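Local coordinates for aspartate-semialdehyde dehydrogenase (Thermus thermophilus, PDB 2YV3), which probably catalyses the NADPH-dependent reductive dephosphorylation of L-aspartyl-4-phosphate to L-aspartate semialdehyde, an early step toward lysine, methionine and threonine, at residues S28-Y33 against E48-E53; V108-I113 against I323-L328; T167-F172 against L187-I192. One frame throughout, in Å; residues are numbered along the deposited sequence.

Contact 1: S28-Y33 against E48-E53; sequences SELRLY and EEIPVE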
loop_
_atom_site.group_PDB
_atom_site.type_symbol
_atom_site.label_atom_id
_atom_site.label_comp_id
_atom_site.label_asym_id
_atom_site.label_seq_id
_atom_site.Cartn_x
_atom_site.Cartn_y
_atom_site.Cartn_z
ATOM N N SER A 28 33.023 25.588 -6.944
ATOM C CA SER A 28 33.946 26.637 -7.394
ATOM C C SER A 28 33.202 27.199 -8.576
ATOM O O SER A 28 33.133 28.410 -8.793
ATOM C CB SER A 28 35.292 26.022 -7.850
ATOM O OG SER A 28 35.976 26.789 -8.835
ATOM N N GLU A 29 32.627 26.265 -9.318
ATOM C CA GLU A 29 31.862 26.546 -10.503
ATOM C C GLU A 29 30.427 26.149 -10.227
ATOM O O GLU A 29 30.110 25.614 -9.172
ATOM C CB GLU A 29 32.417 25.740 -11.679
ATOM C CG GLU A 29 31.505 25.680 -12.899
ATOM C CD GLU A 29 31.216 27.061 -13.478
ATOM O OE1 GLU A 29 32.192 27.751 -13.850
ATOM O OE2 GLU A 29 30.026 27.457 -13.569
ATOM N N LEU A 30 29.571 26.392 -11.205
ATOM C CA LEU A 30 28.159 26.108 -11.102
ATOM C C LEU A 30 27.644 25.935 -12.533
ATOM O O LEU A 30 27.394 26.923 -13.221
ATOM C CB LEU A 30 27.472 27.302 -10.431
ATOM C CG LEU A 30 27.528 28.673 -11.147
ATOM C CD1 LEU A 30 26.722 29.673 -10.354
ATOM C CD2 LEU A 30 28.966 29.171 -11.312
ATOM N N ARG A 31 27.490 24.690 -12.982
ATOM C CA ARG A 31 27.009 24.428 -14.339
ATOM C C ARG A 31 25.754 23.557 -14.442
ATOM O O ARG A 31 25.743 22.397 -14.033
ATOM C CB ARG A 31 28.131 23.808 -15.175
ATOM C CG ARG A 31 29.284 24.752 -15.453
ATOM C CD ARG A 31 30.386 24.039 -16.190
ATOM N NE ARG A 31 31.396 24.964 -16.680
ATOM C CZ ARG A 31 31.257 25.725 -17.760
ATOM N NH1 ARG A 31 30.145 25.677 -18.480
ATOM N NH2 ARG A 31 32.237 26.543 -18.119
ATOM N N LEU A 32 24.699 24.141 -15.002
ATOM C CA LEU A 32 23.431 23.463 -15.189
ATOM C C LEU A 32 23.253 23.080 -16.647
ATOM O O LEU A 32 23.401 23.911 -17.538
ATOM C CB LEU A 32 22.301 24.378 -14.762
ATOM C CG LEU A 32 22.419 24.891 -13.329
ATOM C CD1 LEU A 32 21.021 25.397 -12.904
ATOM C CD2 LEU A 32 22.946 23.774 -12.387
ATOM N N TYR A 33 22.925 21.819 -16.892
ATOM C CA TYR A 33 22.754 21.332 -18.252
ATOM C C TYR A 33 21.442 20.572 -18.489
ATOM O O TYR A 33 21.040 19.721 -17.694
ATOM C CB TYR A 33 23.938 20.428 -18.616
ATOM C CG TYR A 33 25.224 21.162 -18.909
ATOM C CD1 TYR A 33 25.383 21.884 -20.104
ATOM C CD2 TYR A 33 26.284 21.141 -18.006
ATOM C CE1 TYR A 33 26.558 22.556 -20.387
ATOM C CE2 TYR A 33 27.467 21.812 -18.281
ATOM C CZ TYR A 33 27.594 22.518 -19.476
ATOM O OH TYR A 33 28.758 23.193 -19.756
ATOM N N GLU A 48 20.854 33.366 -6.171
ATOM C CA GLU A 48 21.365 33.902 -7.418
ATOM C C GLU A 48 20.809 33.070 -8.575
ATOM O O GLU A 48 20.684 31.841 -8.487
ATOM C CB GLU A 48 22.896 33.849 -7.390
ATOM C CG GLU A 48 23.469 34.132 -5.987
ATOM C CD GLU A 48 24.894 33.617 -5.793
ATOM O OE1 GLU A 48 25.159 32.434 -6.108
ATOM O OE2 GLU A 48 25.744 34.397 -5.314
ATOM N N GLU A 49 20.457 33.754 -9.656
ATOM C CA GLU A 49 19.920 33.108 -10.851
ATOM C C GLU A 49 21.058 32.527 -11.722
ATOM O O GLU A 49 22.090 33.153 -11.911
ATOM C CB GLU A 49 19.094 34.137 -11.621
ATOM C CG GLU A 49 19.498 35.589 -11.287
ATOM C CD GLU A 49 18.697 36.206 -10.132
ATOM O OE1 GLU A 49 17.501 36.525 -10.321
ATOM O OE2 GLU A 49 19.258 36.377 -9.031
ATOM N N ILE A 50 20.859 31.316 -12.233
ATOM C CA ILE A 50 21.857 30.631 -13.058
ATOM C C ILE A 50 21.222 30.076 -14.324
ATOM O O ILE A 50 20.125 29.520 -14.278
ATOM C CB ILE A 50 22.511 29.459 -12.281
ATOM C CG1 ILE A 50 23.343 30.012 -11.124
ATOM C CG2 ILE A 50 23.346 28.597 -13.206
ATOM C CD1 ILE A 50 24.191 31.207 -11.484
ATOM N N PRO A 51 21.914 30.213 -15.469
ATOM C CA PRO A 51 21.439 29.737 -16.770
ATOM C C PRO A 51 21.520 28.224 -16.907
ATOM O O PRO A 51 22.201 27.568 -16.127
ATOM C CB PRO A 51 22.360 30.457 -17.751
ATOM C CG PRO A 51 23.662 30.472 -17.009
ATOM C CD PRO A 51 23.238 30.853 -15.600
ATOM N N VAL A 52 20.816 27.692 -17.907
ATOM C CA VAL A 52 20.774 26.250 -18.196
ATOM C C VAL A 52 21.212 25.998 -19.634
ATOM O O VAL A 52 20.443 26.194 -20.557
ATOM C CB VAL A 52 19.336 25.671 -18.030
ATOM C CG1 VAL A 52 19.336 24.162 -18.295
ATOM C CG2 VAL A 52 18.816 25.962 -16.636
ATOM N N GLU A 53 22.440 25.554 -19.816
ATOM C CA GLU A 53 22.954 25.295 -21.146
ATOM C C GLU A 53 22.434 23.987 -21.701
ATOM O O GLU A 53 22.227 23.030 -20.962
ATOM C CB GLU A 53 24.477 25.228 -21.112
ATOM C CG GLU A 53 25.095 26.320 -20.281
ATOM C CD GLU A 53 24.420 27.650 -20.521
ATOM O OE1 GLU A 53 24.490 28.155 -21.672
ATOM O OE2 GLU A 53 23.811 28.180 -19.562
HETATM O O HOH W 1 25.384 27.256 -16.247
#
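Leu32 lays CG and its CD1 methyl against the CG2 methyl of Ile50, the two side chains crossing at about a right angle. Leu32 CG is 3.8 Å from Ile50 CG2, and Leu32 CD1 follows at 4.0 Å from the same methyl. That methyl stands anti to the Ile50 backbone N (chi1 -67° for CG1), while Ile50 CG1 and CD1 face Leu30 CD1, where the CD1-to-CD1 spacing is doubtful. Farther along both strands the backbones close up. Glu53 N donates to Leu32 O at 3.0 Å, a bent bond with 140° at the hydrogen, and the CA-H of Tyr33 points at Glu53 O, 3.2 Å from CA to O. With the backbone bond between Glu53 and Ala34 just beyond, this makes Tyr33 and Glu53 a parallel bridge pair. On the Tyr33 side, Glu53 CB comes obliquely to the ring, 3.5 Å from Tyr33 CE1, and the carboxylate, turned 78° from the ring plane, leads away. Toward the start of both strands, a water donates to Pro51 O at 3.2 Å and accepts a weak bond from Leu32 N, spanning the strands where they diverge. Val52 lies close to Thr9 and Ser38, both predicted to bind NADP(+), in keeping with a nucleotide-binding domain. In the mixed sheet, strand 31-34 runs between parallel neighbours 3-6 and 48-54, and the outer strand 42-45 joins 48-54 antiparallel, Leu43 touching both Leu32 and Val52.

Contact 2: V108-I113 against I323-L328; sequences VNREKI and IAEEWL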
loop_
_atom_site.group_PDB
_atom_site.type_symbol
_atom_site.label_atom_id
_atom_site.label_comp_id
_atom_site.label_asym_id
_atom_site.label_seq_id
_atom_site.Cartn_x
_atom_site.Cartn_y
_atom_site.Cartn_z
ATOM N N VAL A 108 25.981 2.269 3.320
ATOM C CA VAL A 108 26.441 0.907 3.102
ATOM C C VAL A 108 27.862 0.798 2.567
ATOM O O VAL A 108 28.829 0.817 3.330
ATOM C CB VAL A 108 25.510 0.155 2.124
ATOM C CG1 VAL A 108 25.988 -1.282 1.962
ATOM C CG2 VAL A 108 24.066 0.203 2.624
ATOM N N ASN A 109 27.983 0.705 1.249
ATOM C CA ASN A 109 29.275 0.521 0.606
ATOM C C ASN A 109 30.095 1.730 0.142
ATOM O O ASN A 109 30.667 1.683 -0.944
ATOM C CB ASN A 109 29.106 -0.455 -0.573
ATOM C CG ASN A 109 27.945 -0.082 -1.496
ATOM O OD1 ASN A 109 27.823 1.064 -1.935
ATOM N ND2 ASN A 109 27.097 -1.054 -1.801
ATOM N N ARG A 110 30.177 2.792 0.949
ATOM C CA ARG A 110 30.967 3.988 0.598
ATOM C C ARG A 110 32.308 3.547 0.041
ATOM O O ARG A 110 32.897 4.210 -0.819
ATOM C CB ARG A 110 31.204 4.839 1.840
ATOM C CG ARG A 110 32.362 5.831 1.775
ATOM C CD ARG A 110 32.641 6.358 3.194
ATOM N NE ARG A 110 33.672 7.391 3.255
ATOM C CZ ARG A 110 34.883 7.276 2.718
ATOM N NH1 ARG A 110 35.218 6.163 2.071
ATOM N NH2 ARG A 110 35.762 8.268 2.830
ATOM N N GLU A 111 32.781 2.422 0.563
ATOM C CA GLU A 111 34.033 1.812 0.149
ATOM C C GLU A 111 34.118 1.706 -1.376
ATOM O O GLU A 111 35.188 1.850 -1.960
ATOM C CB GLU A 111 34.139 0.413 0.772
ATOM C CG GLU A 111 32.778 -0.183 1.216
ATOM C CD GLU A 111 32.394 0.216 2.636
ATOM O OE1 GLU A 111 33.038 -0.293 3.581
ATOM O OE2 GLU A 111 31.463 1.039 2.809
ATOM N N LYS A 112 32.985 1.461 -2.023
ATOM C CA LYS A 112 32.960 1.334 -3.480
ATOM C C LYS A 112 33.228 2.625 -4.254
ATOM O O LYS A 112 33.646 2.565 -5.402
ATOM C CB LYS A 112 31.627 0.725 -3.933
ATOM C CG LYS A 112 31.279 -0.592 -3.229
ATOM C CD LYS A 112 32.482 -1.539 -3.167
ATOM C CE LYS A 112 32.207 -2.800 -2.305
ATOM N NZ LYS A 112 31.834 -2.574 -0.851
ATOM N N ILE A 113 32.994 3.782 -3.638
ATOM C CA ILE A 113 33.225 5.063 -4.309
ATOM C C ILE A 113 34.617 5.142 -4.942
ATOM O O ILE A 113 34.808 5.707 -6.021
ATOM C CB ILE A 113 33.100 6.267 -3.322
ATOM C CG1 ILE A 113 31.637 6.486 -2.914
ATOM C CG2 ILE A 113 33.675 7.520 -3.949
ATOM C CD1 ILE A 113 31.405 7.746 -2.094
ATOM N N ILE A 323 29.319 12.290 -3.392
ATOM C CA ILE A 323 30.422 13.169 -3.726
ATOM C C ILE A 323 31.073 13.707 -2.446
ATOM O O ILE A 323 32.301 13.731 -2.326
ATOM C CB ILE A 323 29.936 14.341 -4.576
ATOM C CG1 ILE A 323 29.367 13.826 -5.888
ATOM C CG2 ILE A 323 31.091 15.273 -4.878
ATOM C CD1 ILE A 323 28.166 12.934 -5.745
ATOM N N ALA A 324 30.244 14.149 -1.502
ATOM C CA ALA A 324 30.744 14.657 -0.233
ATOM C C ALA A 324 31.719 13.629 0.325
ATOM O O ALA A 324 32.677 13.988 1.002
ATOM C CB ALA A 324 29.598 14.868 0.742
ATOM N N GLU A 325 31.473 12.356 0.032
ATOM C CA GLU A 325 32.336 11.280 0.495
ATOM C C GLU A 325 33.513 11.148 -0.455
ATOM O O GLU A 325 34.643 10.923 -0.018
ATOM C CB GLU A 325 31.600 9.932 0.545
ATOM C CG GLU A 325 30.287 9.887 1.329
ATOM C CD GLU A 325 30.279 10.772 2.559
ATOM O OE1 GLU A 325 31.315 10.856 3.249
ATOM O OE2 GLU A 325 29.224 11.383 2.844
ATOM N N GLU A 326 33.247 11.255 -1.756
ATOM C CA GLU A 326 34.319 11.163 -2.733
ATOM C C GLU A 326 35.438 11.976 -2.103
ATOM O O GLU A 326 36.558 11.494 -1.955
ATOM C CB GLU A 326 33.883 11.754 -4.083
ATOM C CG GLU A 326 34.811 12.821 -4.658
ATOM C CD GLU A 326 35.170 12.585 -6.114
ATOM O OE1 GLU A 326 35.620 11.465 -6.444
ATOM O OE2 GLU A 326 35.020 13.522 -6.927
ATOM N N TRP A 327 35.111 13.197 -1.695
ATOM C CA TRP A 327 36.061 14.076 -1.023
ATOM C C TRP A 327 36.875 13.286 0.004
ATOM O O TRP A 327 38.091 13.386 0.045
ATOM C CB TRP A 327 35.317 15.192 -0.298
ATOM C CG TRP A 327 34.863 16.314 -1.170
ATOM C CD1 TRP A 327 33.875 16.289 -2.119
ATOM C CD2 TRP A 327 35.368 17.651 -1.150
ATOM N NE1 TRP A 327 33.734 17.536 -2.683
ATOM C CE2 TRP A 327 34.640 18.391 -2.107
ATOM C CE3 TRP A 327 36.373 18.297 -0.411
ATOM C CZ2 TRP A 327 34.881 19.752 -2.347
ATOM C CZ3 TRP A 327 36.616 19.650 -0.649
ATOM C CH2 TRP A 327 35.871 20.363 -1.612
ATOM N N LEU A 328 36.198 12.516 0.844
ATOM C CA LEU A 328 36.880 11.704 1.848
ATOM C C LEU A 328 37.732 10.594 1.185
ATOM O O LEU A 328 38.176 10.817 0.042
ATOM C CB LEU A 328 35.846 11.090 2.802
ATOM C CG LEU A 328 35.193 12.024 3.829
ATOM C CD1 LEU A 328 33.835 11.486 4.236
ATOM C CD2 LEU A 328 36.095 12.167 5.045
#
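Arg110 reaches from a loop to the last turn of the C-terminal helix. Its CG stands anti to the backbone N (chi1 160°) and the chain stays extended from CG to NE, which carries the guanidinium past Glu325 to the end of the modelled chain. There Leu328 CB lies at the guanidinium edge, near its plane, although the exact separation is doubtful. Arg110 crosses the Glu325 side chain at about a right angle. Arg110 NE is 4.2 Å from Glu325 OE1, too far for a salt bridge, with the two flat groups tilted 47° to each other and the position of OE1 less certain. Any attraction between the opposite charges is probably modest, without a direct bond. Farther on, Lys112 N bonds to Asn109 O and Ile113 N to Arg110 O (2.9 Å), and this turning of the backbone directs Arg110 and Ile113 to the same helix. Ile113 supplies the apolar part: its CD1 meets Glu325 CB at 3.4 Å, and its CG2 lies 3.9 Å from Glu326 CA, against the helix backbone. No hydrogen bond joins the two segments. Behind them, Ile323 packs on Leu64, Leu66 and Val89, and Glu326 touches Leu87. This is the two-domain plan of aspartate-semialdehyde dehydrogenases, in which the C-terminal helix returns to the N-terminal Rossmann-type domain: helix 319-327 lies against parallel strands 64-67 and 87-90 and meets the loop leading to strand 119-121.

Contact 3: T167-F172 against L187-I192; sequences TETHRF and LPFNVI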
loop_
_atom_site.group_PDB
_atom_site.type_symbol
_atom_site.label_atom_id
_atom_site.label_comp_id
_atom_site.label_asym_id
_atom_site.label_seq_id
_atom_site.Cartn_x
_atom_site.Cartn_y
_atom_site.Cartn_z
ATOM N N THR A 167 -4.024 18.615 -10.108
ATOM C CA THR A 167 -5.071 19.013 -11.013
ATOM C C THR A 167 -6.124 17.930 -11.166
ATOM O O THR A 167 -7.304 18.214 -11.117
ATOM C CB THR A 167 -4.476 19.375 -12.396
ATOM O OG1 THR A 167 -5.521 19.491 -13.365
ATOM C CG2 THR A 167 -3.506 18.316 -12.850
ATOM N N GLU A 168 -5.714 16.685 -11.332
ATOM C CA GLU A 168 -6.684 15.610 -11.494
ATOM C C GLU A 168 -7.571 15.370 -10.281
ATOM O O GLU A 168 -8.795 15.283 -10.409
ATOM C CB GLU A 168 -5.977 14.310 -11.882
ATOM C CG GLU A 168 -5.368 14.345 -13.285
ATOM C CD GLU A 168 -6.334 14.903 -14.339
ATOM O OE1 GLU A 168 -6.286 16.130 -14.599
ATOM O OE2 GLU A 168 -7.150 14.119 -14.892
ATOM N N THR A 169 -6.965 15.249 -9.104
ATOM C CA THR A 169 -7.743 15.020 -7.897
ATOM C C THR A 169 -8.696 16.203 -7.765
ATOM O O THR A 169 -9.757 16.102 -7.151
ATOM C CB THR A 169 -6.841 14.930 -6.635
ATOM O OG1 THR A 169 -5.768 14.009 -6.866
ATOM C CG2 THR A 169 -7.647 14.434 -5.441
ATOM N N HIS A 170 -8.314 17.318 -8.377
ATOM C CA HIS A 170 -9.115 18.533 -8.325
ATOM C C HIS A 170 -10.380 18.441 -9.167
ATOM O O HIS A 170 -11.485 18.767 -8.714
ATOM C CB HIS A 170 -8.289 19.740 -8.777
ATOM C CG HIS A 170 -8.776 21.038 -8.211
ATOM N ND1 HIS A 170 -7.922 22.048 -7.816
ATOM C CD2 HIS A 170 -10.030 21.478 -7.945
ATOM C CE1 HIS A 170 -8.631 23.053 -7.331
ATOM N NE2 HIS A 170 -9.913 22.730 -7.397
ATOM N N ARG A 171 -10.216 18.010 -10.406
ATOM C CA ARG A 171 -11.359 17.867 -11.283
ATOM C C ARG A 171 -12.244 16.738 -10.745
ATOM O O ARG A 171 -13.467 16.819 -10.818
ATOM C CB ARG A 171 -10.872 17.606 -12.705
ATOM C CG ARG A 171 -10.247 18.840 -13.381
ATOM C CD ARG A 171 -9.564 18.416 -14.667
ATOM N NE ARG A 171 -10.397 17.459 -15.395
ATOM C CZ ARG A 171 -9.930 16.514 -16.207
ATOM N NH1 ARG A 171 -8.623 16.395 -16.401
ATOM N NH2 ARG A 171 -10.769 15.682 -16.821
ATOM N N PHE A 172 -11.619 15.710 -10.172
ATOM C CA PHE A 172 -12.353 14.590 -9.568
ATOM C C PHE A 172 -13.400 15.187 -8.601
ATOM O O PHE A 172 -14.599 14.999 -8.778
ATOM C CB PHE A 172 -11.394 13.668 -8.785
ATOM C CG PHE A 172 -12.066 12.452 -8.198
ATOM C CD1 PHE A 172 -12.390 11.363 -8.997
ATOM C CD2 PHE A 172 -12.473 12.440 -6.866
ATOM C CE1 PHE A 172 -13.123 10.284 -8.483
ATOM C CE2 PHE A 172 -13.208 11.362 -6.341
ATOM C CZ PHE A 172 -13.536 10.287 -7.150
ATOM N N LEU A 187 -4.871 8.153 -11.487
ATOM C CA LEU A 187 -4.466 7.870 -10.110
ATOM C C LEU A 187 -5.237 8.546 -8.978
ATOM O O LEU A 187 -5.088 8.161 -7.821
ATOM C CB LEU A 187 -2.968 8.144 -9.927
ATOM C CG LEU A 187 -2.388 7.797 -8.540
ATOM C CD1 LEU A 187 -2.388 6.288 -8.313
ATOM C CD2 LEU A 187 -0.981 8.333 -8.443
ATOM N N PRO A 188 -6.063 9.561 -9.276
ATOM C CA PRO A 188 -6.775 10.161 -8.137
ATOM C C PRO A 188 -7.697 9.154 -7.451
ATOM O O PRO A 188 -8.511 8.516 -8.101
ATOM C CB PRO A 188 -7.527 11.325 -8.776
ATOM C CG PRO A 188 -6.599 11.750 -9.854
ATOM C CD PRO A 188 -6.164 10.426 -10.462
ATOM N N PHE A 189 -7.541 9.007 -6.138
ATOM C CA PHE A 189 -8.337 8.072 -5.342
ATOM C C PHE A 189 -8.264 6.650 -5.862
ATOM O O PHE A 189 -9.273 5.993 -6.085
ATOM C CB PHE A 189 -9.780 8.559 -5.293
ATOM C CG PHE A 189 -9.957 9.764 -4.437
ATOM C CD1 PHE A 189 -9.841 9.662 -3.057
ATOM C CD2 PHE A 189 -10.177 11.008 -5.001
ATOM C CE1 PHE A 189 -9.943 10.787 -2.251
ATOM C CE2 PHE A 189 -10.279 12.141 -4.202
ATOM C CZ PHE A 189 -10.161 12.030 -2.824
ATOM N N ASN A 190 -7.055 6.154 -6.032
ATOM C CA ASN A 190 -6.920 4.819 -6.567
ATOM C C ASN A 190 -5.489 4.323 -6.453
ATOM O O ASN A 190 -4.582 5.090 -6.133
ATOM C CB ASN A 190 -7.346 4.858 -8.029
ATOM C CG ASN A 190 -7.209 3.527 -8.709
ATOM O OD1 ASN A 190 -7.663 2.512 -8.197
ATOM N ND2 ASN A 190 -6.587 3.524 -9.886
ATOM N N VAL A 191 -5.265 3.042 -6.698
ATOM C CA VAL A 191 -3.899 2.567 -6.648
ATOM C C VAL A 191 -3.673 1.719 -7.885
ATOM O O VAL A 191 -4.586 1.030 -8.341
ATOM C CB VAL A 191 -3.599 1.793 -5.317
ATOM C CG1 VAL A 191 -3.787 2.733 -4.144
ATOM C CG2 VAL A 191 -4.489 0.548 -5.174
ATOM N N ILE A 192 -2.464 1.793 -8.435
ATOM C CA ILE A 192 -2.108 1.073 -9.663
ATOM C C ILE A 192 -1.047 0.047 -9.328
ATOM O O ILE A 192 0.096 0.410 -9.108
ATOM C CB ILE A 192 -1.506 2.055 -10.722
ATOM C CG1 ILE A 192 -2.385 3.291 -10.853
ATOM C CG2 ILE A 192 -1.449 1.410 -12.090
ATOM C CD1 ILE A 192 -1.638 4.493 -11.236
#
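Pro188 presents its ring to the helix at Glu168 and Thr169, and each ring carbon beyond CA finds a partner. Pro188 CB lies 3.7 Å from Thr169 OG1. The next atom, Pro188 CG, comes nearest the helix, 3.3 Å from Glu168 CB and also beside the helix backbone, 3.6 Å from Thr169 N. Pro188 CD swings back and keeps a looser contact with Glu168 CB, at 4.1 Å. Phe189 follows with backbone angles in the left-handed helical region (phi 55°), and its ring spans Thr169 and Phe172, nearly one turn of the helix. Phe189 CE2 touches Thr169 CG2 at 3.7 Å. Phe189 CD2 approaches both CD2 and CE2 of Phe172 obliquely, 3.3 Å from each: the ring centroids of Phe172 and Phe189 are 4.9 Å apart and the planes make 41°, a tilted contact of ring carbons. CG of Phe172 stands anti to its backbone N (chi1 -177°), directed at the loop. The helix and loop lie at the subunit interface: Thr169 packs on Thr169 of the second subunit, Phe189 on Pro233 of that subunit, and Asn190 OD1 accepts a hydrogen bond from Leu280 N of the same partner. Nothing polar bonds across the two segments. Thr169 OG1 is hydrogen-bonded to Leu165 O, and Glu168 OE2 to the backbone N of Lys179, while Glu168 OE1 forms a salt bridge with Arg171 NH1, whose position is less sure. The contact therefore rests on carbon surfaces, with Thr169 OG1 and Glu168 OE2 satisfied by partners outside the two segments.

Overall arrangement
Contacts 1 and 2 belong to the nucleotide-binding half of the subunit, their centres about 25 Å apart and their nearest atoms about 8 Å apart, without touching. Contact 1 joins strands beside the predicted NADP(+) site, whereas contact 2 lies away from the predicted sites and brings the end of the chain back to this domain. Contact 3 sits in the dimerisation domain, across the centre of the chain from contact 2, with about 40 Å between their centres; its centre is about 36 Å from that of contact 1. Its Pro188 side chain is about 9 Å from that of Arg231, predicted to bind substrate. Along the chain, contact 3 is nested within the loop closed by contact 2.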